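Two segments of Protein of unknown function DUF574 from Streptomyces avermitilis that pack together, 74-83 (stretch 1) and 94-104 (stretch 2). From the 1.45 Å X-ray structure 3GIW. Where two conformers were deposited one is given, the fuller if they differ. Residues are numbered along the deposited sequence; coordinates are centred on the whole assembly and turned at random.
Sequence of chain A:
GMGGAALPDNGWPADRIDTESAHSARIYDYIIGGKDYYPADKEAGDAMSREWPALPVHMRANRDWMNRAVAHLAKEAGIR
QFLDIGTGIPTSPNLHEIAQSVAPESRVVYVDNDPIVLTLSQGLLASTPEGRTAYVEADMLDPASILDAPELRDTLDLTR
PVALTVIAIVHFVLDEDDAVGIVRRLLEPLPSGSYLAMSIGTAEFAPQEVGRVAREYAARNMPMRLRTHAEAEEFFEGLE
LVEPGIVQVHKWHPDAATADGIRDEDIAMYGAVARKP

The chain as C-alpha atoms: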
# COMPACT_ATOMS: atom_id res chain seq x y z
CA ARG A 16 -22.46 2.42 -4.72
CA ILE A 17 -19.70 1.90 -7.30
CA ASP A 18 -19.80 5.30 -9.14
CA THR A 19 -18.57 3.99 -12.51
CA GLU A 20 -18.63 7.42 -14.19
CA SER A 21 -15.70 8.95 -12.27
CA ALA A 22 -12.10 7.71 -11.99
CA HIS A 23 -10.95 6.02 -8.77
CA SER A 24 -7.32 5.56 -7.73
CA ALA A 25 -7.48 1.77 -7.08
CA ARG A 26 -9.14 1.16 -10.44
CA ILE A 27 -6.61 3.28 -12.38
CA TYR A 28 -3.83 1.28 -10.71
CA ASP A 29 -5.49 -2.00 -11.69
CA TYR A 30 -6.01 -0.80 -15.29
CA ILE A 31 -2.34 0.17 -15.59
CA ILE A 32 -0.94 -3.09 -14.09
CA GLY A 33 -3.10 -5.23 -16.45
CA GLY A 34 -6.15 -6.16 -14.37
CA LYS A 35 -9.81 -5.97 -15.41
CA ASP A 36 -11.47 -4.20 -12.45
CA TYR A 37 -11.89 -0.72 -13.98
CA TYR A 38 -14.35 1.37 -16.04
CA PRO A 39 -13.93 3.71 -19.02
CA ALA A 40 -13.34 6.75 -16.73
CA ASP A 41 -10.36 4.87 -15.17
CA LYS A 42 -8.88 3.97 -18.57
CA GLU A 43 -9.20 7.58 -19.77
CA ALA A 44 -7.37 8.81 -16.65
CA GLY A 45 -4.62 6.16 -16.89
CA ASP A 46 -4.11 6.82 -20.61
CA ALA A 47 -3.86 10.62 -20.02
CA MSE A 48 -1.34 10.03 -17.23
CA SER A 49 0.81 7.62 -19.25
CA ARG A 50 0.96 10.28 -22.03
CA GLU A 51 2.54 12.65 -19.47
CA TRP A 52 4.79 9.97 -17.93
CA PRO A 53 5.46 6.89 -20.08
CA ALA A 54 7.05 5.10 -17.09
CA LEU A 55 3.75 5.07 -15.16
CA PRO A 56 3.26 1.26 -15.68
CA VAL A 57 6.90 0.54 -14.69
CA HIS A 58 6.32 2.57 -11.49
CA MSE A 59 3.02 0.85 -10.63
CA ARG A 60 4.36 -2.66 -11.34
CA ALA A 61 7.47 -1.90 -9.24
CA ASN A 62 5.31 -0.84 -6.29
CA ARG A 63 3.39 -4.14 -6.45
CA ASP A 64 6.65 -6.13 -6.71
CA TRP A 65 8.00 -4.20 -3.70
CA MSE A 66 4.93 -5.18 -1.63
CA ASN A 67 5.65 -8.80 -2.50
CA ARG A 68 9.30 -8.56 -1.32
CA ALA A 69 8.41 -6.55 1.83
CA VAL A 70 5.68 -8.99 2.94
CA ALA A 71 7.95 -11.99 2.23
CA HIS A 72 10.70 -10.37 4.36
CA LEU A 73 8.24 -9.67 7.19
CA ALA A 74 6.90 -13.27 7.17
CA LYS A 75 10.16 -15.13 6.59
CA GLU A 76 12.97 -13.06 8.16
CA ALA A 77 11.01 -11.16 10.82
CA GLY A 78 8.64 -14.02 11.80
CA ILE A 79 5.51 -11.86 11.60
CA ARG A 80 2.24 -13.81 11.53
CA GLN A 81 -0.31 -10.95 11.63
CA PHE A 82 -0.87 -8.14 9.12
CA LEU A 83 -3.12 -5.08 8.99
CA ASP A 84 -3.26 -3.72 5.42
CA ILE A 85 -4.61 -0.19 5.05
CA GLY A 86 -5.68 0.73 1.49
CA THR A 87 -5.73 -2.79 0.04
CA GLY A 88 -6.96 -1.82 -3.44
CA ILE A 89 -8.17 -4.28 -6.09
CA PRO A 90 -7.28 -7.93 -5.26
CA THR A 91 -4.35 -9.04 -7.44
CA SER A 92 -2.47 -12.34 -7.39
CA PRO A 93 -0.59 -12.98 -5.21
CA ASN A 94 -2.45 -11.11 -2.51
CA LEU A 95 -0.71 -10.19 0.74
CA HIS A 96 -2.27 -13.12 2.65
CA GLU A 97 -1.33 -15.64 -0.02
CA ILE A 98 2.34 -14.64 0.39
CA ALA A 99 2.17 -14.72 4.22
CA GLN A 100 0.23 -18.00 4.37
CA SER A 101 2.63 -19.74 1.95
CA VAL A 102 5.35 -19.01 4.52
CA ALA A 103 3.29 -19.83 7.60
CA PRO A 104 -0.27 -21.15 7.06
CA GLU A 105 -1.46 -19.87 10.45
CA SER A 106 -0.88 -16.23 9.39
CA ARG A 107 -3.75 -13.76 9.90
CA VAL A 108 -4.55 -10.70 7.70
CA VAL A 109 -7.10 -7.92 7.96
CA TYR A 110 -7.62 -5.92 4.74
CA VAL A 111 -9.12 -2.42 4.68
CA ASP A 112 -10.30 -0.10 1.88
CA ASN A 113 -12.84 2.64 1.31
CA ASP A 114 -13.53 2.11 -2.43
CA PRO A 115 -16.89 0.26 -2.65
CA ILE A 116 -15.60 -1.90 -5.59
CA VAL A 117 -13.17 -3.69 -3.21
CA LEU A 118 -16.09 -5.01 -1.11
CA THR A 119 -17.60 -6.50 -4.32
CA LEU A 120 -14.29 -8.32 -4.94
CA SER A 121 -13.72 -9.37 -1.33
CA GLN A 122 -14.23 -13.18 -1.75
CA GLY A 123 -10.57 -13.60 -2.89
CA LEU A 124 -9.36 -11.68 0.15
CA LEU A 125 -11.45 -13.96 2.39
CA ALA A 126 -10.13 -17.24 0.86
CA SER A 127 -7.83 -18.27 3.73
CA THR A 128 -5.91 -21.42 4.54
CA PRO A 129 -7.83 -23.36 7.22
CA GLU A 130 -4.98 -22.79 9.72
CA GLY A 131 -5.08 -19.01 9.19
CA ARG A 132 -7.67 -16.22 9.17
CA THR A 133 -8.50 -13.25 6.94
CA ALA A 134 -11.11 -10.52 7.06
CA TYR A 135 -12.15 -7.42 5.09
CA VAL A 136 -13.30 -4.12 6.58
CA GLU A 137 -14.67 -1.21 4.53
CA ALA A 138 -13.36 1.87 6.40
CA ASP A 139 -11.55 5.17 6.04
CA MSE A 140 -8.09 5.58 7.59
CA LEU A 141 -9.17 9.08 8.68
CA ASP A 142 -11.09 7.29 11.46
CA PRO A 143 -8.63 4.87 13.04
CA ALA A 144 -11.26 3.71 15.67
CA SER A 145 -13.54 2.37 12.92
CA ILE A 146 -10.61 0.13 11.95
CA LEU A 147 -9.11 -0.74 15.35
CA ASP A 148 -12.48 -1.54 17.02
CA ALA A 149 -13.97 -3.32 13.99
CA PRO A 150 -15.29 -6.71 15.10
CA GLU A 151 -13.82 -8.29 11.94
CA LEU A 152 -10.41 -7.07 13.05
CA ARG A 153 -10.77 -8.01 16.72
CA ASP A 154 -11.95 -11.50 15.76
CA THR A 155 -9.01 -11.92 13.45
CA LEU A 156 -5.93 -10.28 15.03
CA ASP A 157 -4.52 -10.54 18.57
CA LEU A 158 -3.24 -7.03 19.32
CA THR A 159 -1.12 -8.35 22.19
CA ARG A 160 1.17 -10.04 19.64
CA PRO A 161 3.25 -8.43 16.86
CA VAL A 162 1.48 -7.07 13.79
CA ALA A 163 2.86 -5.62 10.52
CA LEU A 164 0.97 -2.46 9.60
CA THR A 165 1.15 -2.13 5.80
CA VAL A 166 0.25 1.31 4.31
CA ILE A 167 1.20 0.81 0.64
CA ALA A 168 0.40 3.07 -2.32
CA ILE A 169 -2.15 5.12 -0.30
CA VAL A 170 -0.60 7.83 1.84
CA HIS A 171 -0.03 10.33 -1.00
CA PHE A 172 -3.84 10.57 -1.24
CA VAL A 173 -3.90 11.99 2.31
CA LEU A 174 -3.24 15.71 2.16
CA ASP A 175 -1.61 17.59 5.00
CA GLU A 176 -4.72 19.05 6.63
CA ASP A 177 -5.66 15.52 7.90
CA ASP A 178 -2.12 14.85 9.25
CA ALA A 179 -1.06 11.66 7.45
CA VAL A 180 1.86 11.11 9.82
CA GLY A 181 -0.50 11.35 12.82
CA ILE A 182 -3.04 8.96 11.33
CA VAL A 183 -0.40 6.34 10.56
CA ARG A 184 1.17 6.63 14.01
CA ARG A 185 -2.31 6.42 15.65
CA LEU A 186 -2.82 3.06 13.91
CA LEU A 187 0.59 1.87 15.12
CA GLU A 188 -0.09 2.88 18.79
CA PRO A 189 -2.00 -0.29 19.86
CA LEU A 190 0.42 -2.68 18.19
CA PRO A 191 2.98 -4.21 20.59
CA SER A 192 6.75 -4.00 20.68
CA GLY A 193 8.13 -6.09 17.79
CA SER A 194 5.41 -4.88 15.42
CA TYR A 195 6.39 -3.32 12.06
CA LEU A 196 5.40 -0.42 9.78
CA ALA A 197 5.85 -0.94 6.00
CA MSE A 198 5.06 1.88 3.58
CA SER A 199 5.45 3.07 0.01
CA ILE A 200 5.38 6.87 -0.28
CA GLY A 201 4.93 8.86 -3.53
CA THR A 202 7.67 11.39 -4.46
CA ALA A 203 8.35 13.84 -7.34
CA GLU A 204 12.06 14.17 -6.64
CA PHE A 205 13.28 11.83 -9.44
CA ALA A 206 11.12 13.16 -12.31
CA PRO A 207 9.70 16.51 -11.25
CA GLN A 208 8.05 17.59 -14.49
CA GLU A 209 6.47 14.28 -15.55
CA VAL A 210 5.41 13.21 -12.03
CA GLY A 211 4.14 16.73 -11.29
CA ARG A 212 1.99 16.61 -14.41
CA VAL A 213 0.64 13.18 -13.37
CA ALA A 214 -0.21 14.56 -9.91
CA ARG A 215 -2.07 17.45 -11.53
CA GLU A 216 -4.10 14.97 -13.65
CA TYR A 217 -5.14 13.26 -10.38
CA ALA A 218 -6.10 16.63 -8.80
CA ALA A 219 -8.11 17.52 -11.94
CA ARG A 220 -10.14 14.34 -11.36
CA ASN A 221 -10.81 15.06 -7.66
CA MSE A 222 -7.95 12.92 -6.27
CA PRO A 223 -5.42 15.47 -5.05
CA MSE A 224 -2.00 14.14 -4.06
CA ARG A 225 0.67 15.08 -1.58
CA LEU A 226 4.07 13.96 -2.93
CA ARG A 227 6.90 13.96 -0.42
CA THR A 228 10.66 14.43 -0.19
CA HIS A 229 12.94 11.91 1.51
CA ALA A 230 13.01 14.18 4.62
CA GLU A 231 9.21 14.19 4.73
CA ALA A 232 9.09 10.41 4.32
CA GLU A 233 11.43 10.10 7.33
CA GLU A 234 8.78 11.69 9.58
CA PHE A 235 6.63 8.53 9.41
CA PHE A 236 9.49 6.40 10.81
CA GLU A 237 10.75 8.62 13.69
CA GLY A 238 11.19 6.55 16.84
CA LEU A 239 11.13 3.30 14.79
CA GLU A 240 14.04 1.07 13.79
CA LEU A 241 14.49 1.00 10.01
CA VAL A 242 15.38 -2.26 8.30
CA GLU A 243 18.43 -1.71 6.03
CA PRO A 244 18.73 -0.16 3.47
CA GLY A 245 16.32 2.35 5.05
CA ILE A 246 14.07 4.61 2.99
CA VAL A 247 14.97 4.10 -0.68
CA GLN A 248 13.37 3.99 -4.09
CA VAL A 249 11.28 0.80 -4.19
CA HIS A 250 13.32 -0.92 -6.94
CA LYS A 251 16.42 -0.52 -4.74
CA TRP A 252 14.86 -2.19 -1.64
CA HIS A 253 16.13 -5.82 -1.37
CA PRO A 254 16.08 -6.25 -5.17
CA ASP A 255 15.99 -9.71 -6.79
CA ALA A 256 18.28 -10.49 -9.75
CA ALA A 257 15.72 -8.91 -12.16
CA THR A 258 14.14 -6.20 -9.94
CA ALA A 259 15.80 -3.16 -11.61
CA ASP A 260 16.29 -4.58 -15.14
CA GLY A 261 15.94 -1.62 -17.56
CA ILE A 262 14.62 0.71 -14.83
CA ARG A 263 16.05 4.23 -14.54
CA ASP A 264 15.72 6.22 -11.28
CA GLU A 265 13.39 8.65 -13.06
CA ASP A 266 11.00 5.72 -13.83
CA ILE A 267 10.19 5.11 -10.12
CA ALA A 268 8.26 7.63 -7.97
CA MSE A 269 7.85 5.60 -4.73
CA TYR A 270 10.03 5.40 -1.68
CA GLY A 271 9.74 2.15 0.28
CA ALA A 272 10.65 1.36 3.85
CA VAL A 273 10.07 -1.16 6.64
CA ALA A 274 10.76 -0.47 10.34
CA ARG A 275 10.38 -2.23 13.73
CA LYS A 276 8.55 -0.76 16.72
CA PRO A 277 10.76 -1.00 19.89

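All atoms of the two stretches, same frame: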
# COMPACT_ATOMS: atom_id res chain seq x y z
N ALA A 74 7.33 -11.93 6.80
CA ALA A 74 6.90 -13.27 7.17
C ALA A 74 8.10 -14.16 7.42
O ALA A 74 8.16 -14.84 8.44
CB ALA A 74 6.00 -13.88 6.11
N LYS A 75 9.08 -14.15 6.52
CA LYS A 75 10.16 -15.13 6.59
C LYS A 75 11.26 -14.71 7.56
O LYS A 75 11.60 -15.48 8.46
CB LYS A 75 10.76 -15.41 5.20
CG LYS A 75 11.71 -16.63 5.17
N GLU A 76 11.82 -13.52 7.36
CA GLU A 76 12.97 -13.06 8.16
C GLU A 76 12.53 -12.56 9.52
O GLU A 76 13.14 -12.92 10.52
CB GLU A 76 13.78 -11.97 7.44
CG GLU A 76 14.42 -12.40 6.14
CD GLU A 76 15.35 -13.58 6.31
OE1 GLU A 76 16.15 -13.55 7.27
OE2 GLU A 76 15.26 -14.52 5.49
N ALA A 77 11.47 -11.75 9.56
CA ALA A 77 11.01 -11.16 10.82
C ALA A 77 10.04 -12.03 11.65
O ALA A 77 9.77 -11.72 12.83
CB ALA A 77 10.40 -9.77 10.57
N GLY A 78 9.50 -13.09 11.06
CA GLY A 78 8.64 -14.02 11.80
C GLY A 78 7.25 -13.48 12.10
O GLY A 78 6.54 -14.00 12.98
N ILE A 79 6.82 -12.46 11.37
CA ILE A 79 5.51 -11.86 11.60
C ILE A 79 4.39 -12.75 11.05
O ILE A 79 4.48 -13.29 9.92
CB ILE A 79 5.42 -10.44 10.98
CG1 ILE A 79 6.40 -9.47 11.67
CG2 ILE A 79 3.97 -9.91 11.03
CD1 ILE A 79 6.09 -9.19 13.18
N ARG A 80 3.35 -12.93 11.86
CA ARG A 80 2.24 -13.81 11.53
C ARG A 80 0.89 -13.09 11.52
O ARG A 80 -0.15 -13.75 11.39
CB ARG A 80 2.18 -14.99 12.53
CG ARG A 80 3.44 -15.84 12.57
CD ARG A 80 3.56 -16.71 11.35
NE ARG A 80 4.83 -17.43 11.31
CZ ARG A 80 5.93 -17.06 10.65
NH1 ARG A 80 5.98 -15.95 9.90
NH2 ARG A 80 7.00 -17.83 10.72
N GLN A 81 0.90 -11.76 11.65
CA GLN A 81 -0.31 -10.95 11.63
C GLN A 81 -0.06 -9.67 10.86
O GLN A 81 0.94 -8.98 11.08
CB GLN A 81 -0.69 -10.57 13.07
CG GLN A 81 -0.93 -11.77 13.99
CD GLN A 81 -1.59 -11.36 15.27
OE1 GLN A 81 -2.73 -11.78 15.56
NE2 GLN A 81 -0.90 -10.50 16.06
N PHE A 82 -1.00 -9.31 9.99
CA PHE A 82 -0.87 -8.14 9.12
C PHE A 82 -2.18 -7.35 9.11
O PHE A 82 -3.27 -7.94 9.04
CB PHE A 82 -0.56 -8.60 7.67
CG PHE A 82 0.73 -9.35 7.54
CD1 PHE A 82 0.82 -10.68 7.96
CD2 PHE A 82 1.87 -8.72 7.06
CE1 PHE A 82 2.03 -11.39 7.88
CE2 PHE A 82 3.07 -9.43 7.00
CZ PHE A 82 3.15 -10.74 7.39
N LEU A 83 -2.05 -6.03 9.15
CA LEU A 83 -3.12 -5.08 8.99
C LEU A 83 -2.79 -4.19 7.78
O LEU A 83 -1.88 -3.36 7.85
CB LEU A 83 -3.28 -4.24 10.26
CG LEU A 83 -4.38 -3.18 10.23
CD1 LEU A 83 -5.74 -3.67 9.77
CD2 LEU A 83 -4.51 -2.48 11.62
N ASN A 94 -2.05 -12.09 -3.51
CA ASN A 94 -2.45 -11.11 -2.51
C ASN A 94 -1.56 -11.27 -1.29
O ASN A 94 -0.88 -12.30 -1.11
CB ASN A 94 -3.91 -11.31 -2.11
CG ASN A 94 -4.87 -10.86 -3.17
OD1 ASN A 94 -4.94 -9.67 -3.48
ND2 ASN A 94 -5.62 -11.80 -3.74
N LEU A 95 -1.56 -10.24 -0.45
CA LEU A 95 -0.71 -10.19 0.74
C LEU A 95 -0.86 -11.48 1.55
O LEU A 95 0.15 -12.10 1.95
CB LEU A 95 -1.09 -8.96 1.59
CG LEU A 95 -0.12 -8.62 2.71
CD1 LEU A 95 -0.16 -7.15 3.07
CD2 LEU A 95 -0.39 -9.43 3.90
N HIS A 96 -2.09 -11.90 1.84
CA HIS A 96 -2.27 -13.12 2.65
C HIS A 96 -1.76 -14.40 2.02
O HIS A 96 -1.43 -15.36 2.74
CB HIS A 96 -3.73 -13.29 3.16
CG HIS A 96 -4.67 -13.91 2.18
ND1 HIS A 96 -5.27 -13.17 1.17
CD2 HIS A 96 -5.12 -15.18 2.06
CE1 HIS A 96 -6.06 -13.98 0.47
NE2 HIS A 96 -5.98 -15.20 0.98
N GLU A 97 -1.77 -14.45 0.70
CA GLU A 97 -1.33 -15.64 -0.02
C GLU A 97 0.19 -15.77 0.15
O GLU A 97 0.71 -16.89 0.34
CB GLU A 97 -1.77 -15.56 -1.48
CG GLU A 97 -3.29 -15.62 -1.60
CD GLU A 97 -3.85 -15.12 -2.94
OE1 GLU A 97 -3.12 -14.72 -3.83
OE2 GLU A 97 -5.09 -15.12 -3.07
N ILE A 98 0.89 -14.64 0.14
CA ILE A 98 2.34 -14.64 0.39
C ILE A 98 2.62 -15.07 1.84
O ILE A 98 3.42 -15.98 2.09
CB ILE A 98 2.96 -13.27 0.09
CG1 ILE A 98 2.88 -12.97 -1.40
CG2 ILE A 98 4.44 -13.22 0.57
CD1 ILE A 98 3.17 -11.50 -1.70
N ALA A 99 1.94 -14.43 2.80
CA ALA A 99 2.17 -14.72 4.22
C ALA A 99 1.83 -16.17 4.54
O ALA A 99 2.57 -16.86 5.23
CB ALA A 99 1.34 -13.77 5.09
N GLN A 100 0.69 -16.64 4.05
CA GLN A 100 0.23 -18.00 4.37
C GLN A 100 1.04 -19.13 3.69
O GLN A 100 1.08 -20.26 4.20
CB GLN A 100 -1.29 -18.13 4.13
CG GLN A 100 -2.12 -17.37 5.20
CD GLN A 100 -3.62 -17.43 5.01
OE1 GLN A 100 -4.11 -17.93 3.99
NE2 GLN A 100 -4.36 -16.97 6.00
N SER A 101 1.68 -18.81 2.57
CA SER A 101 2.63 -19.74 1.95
C SER A 101 3.85 -19.93 2.83
O SER A 101 4.47 -21.00 2.83
CB SER A 101 3.03 -19.25 0.55
OG SER A 101 3.86 -18.10 0.59
N VAL A 102 4.21 -18.90 3.60
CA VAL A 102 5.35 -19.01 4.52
C VAL A 102 4.94 -19.72 5.81
O VAL A 102 5.66 -20.58 6.31
CB VAL A 102 5.97 -17.62 4.85
CG1 VAL A 102 7.05 -17.76 5.93
CG2 VAL A 102 6.54 -16.97 3.60
N ALA A 103 3.78 -19.34 6.34
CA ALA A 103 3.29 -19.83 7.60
C ALA A 103 1.76 -19.85 7.49
O ALA A 103 1.11 -18.79 7.54
CB ALA A 103 3.76 -18.92 8.75
N PRO A 104 1.17 -21.05 7.28
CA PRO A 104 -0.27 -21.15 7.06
C PRO A 104 -1.17 -20.52 8.12
O PRO A 104 -2.29 -20.11 7.80
CB PRO A 104 -0.53 -22.66 6.98
CG PRO A 104 0.75 -23.25 6.69
CD PRO A 104 1.83 -22.37 7.20

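The contact between 74-83 and 94-104 buries 333 Å², both sides summed, and rests on shape rather than polar pairing: no hydrogen bond crosses it among the atoms modelled. One side is the helix 95-102 with A103 just after it. The other is a helix that includes A74 and K75, a turn, and the start of a strand at Q81.

The backbones come closest where both residues are alanine. The CA atoms of A74 and A99 lie 5.8 Å apart, and both CA-to-CB bonds point toward the opposing stretch. With only a methyl on each, neither holds the other off: A74 CB reaches to 4.4 Å from A99 CA and to 3.9 Å from V102 CB. The methyl of A74 is thus a small bump seated against successive turns of the helix, between A99 and V102. V102 answers with a larger protrusion. Its chi1 is t (173°), and its CG1 approaches K75 CA to 4.1 Å, so this methyl lies against the backbone as well as the side chains of the first stretch. The lysine is modelled only as far as CG, and nothing can be said of its amino end.

F82 fills the space at the other end. Its CB points toward the helix, and chi1 of -61° (m) carries the ring to residues one turn apart, L95 and A99. F82 CG lies 3.8 Å from L95 CD2, while F82 CE1 lies 3.7 Å from A99 CB. Both approaches are oblique to the ring. The CE1 side of the ring lies against the methyl of A99, and the longer L95, with chi1 and chi2 both t, reaches the ring near its root. The strand neighbours Q81 and L83 point their CB atoms away, in the usual alternation of a strand, leaving F82 as the residue of 81-83 that makes the contact.

R80 covers the end of the helix. Its CA-to-CB bond is sideways, but the end of the side chain comes nearer, and A103 CB lies over one face of the guanidinium, 3.1 Å from R80 NE, a tight approach. A103 is the first residue to leave helical phi/psi (-148/103), and its methyl points toward the first stretch. The guanidinium is held from its own side: R80 NH1 donates to A74 O at 2.8 Å (165°) and to I79 O at 3.1 Å (144°). The bond to A74 O ties the arginine back across the turn, the one to I79 O holds it to its neighbour, and the methyl of A103 lies over one face of the group so held.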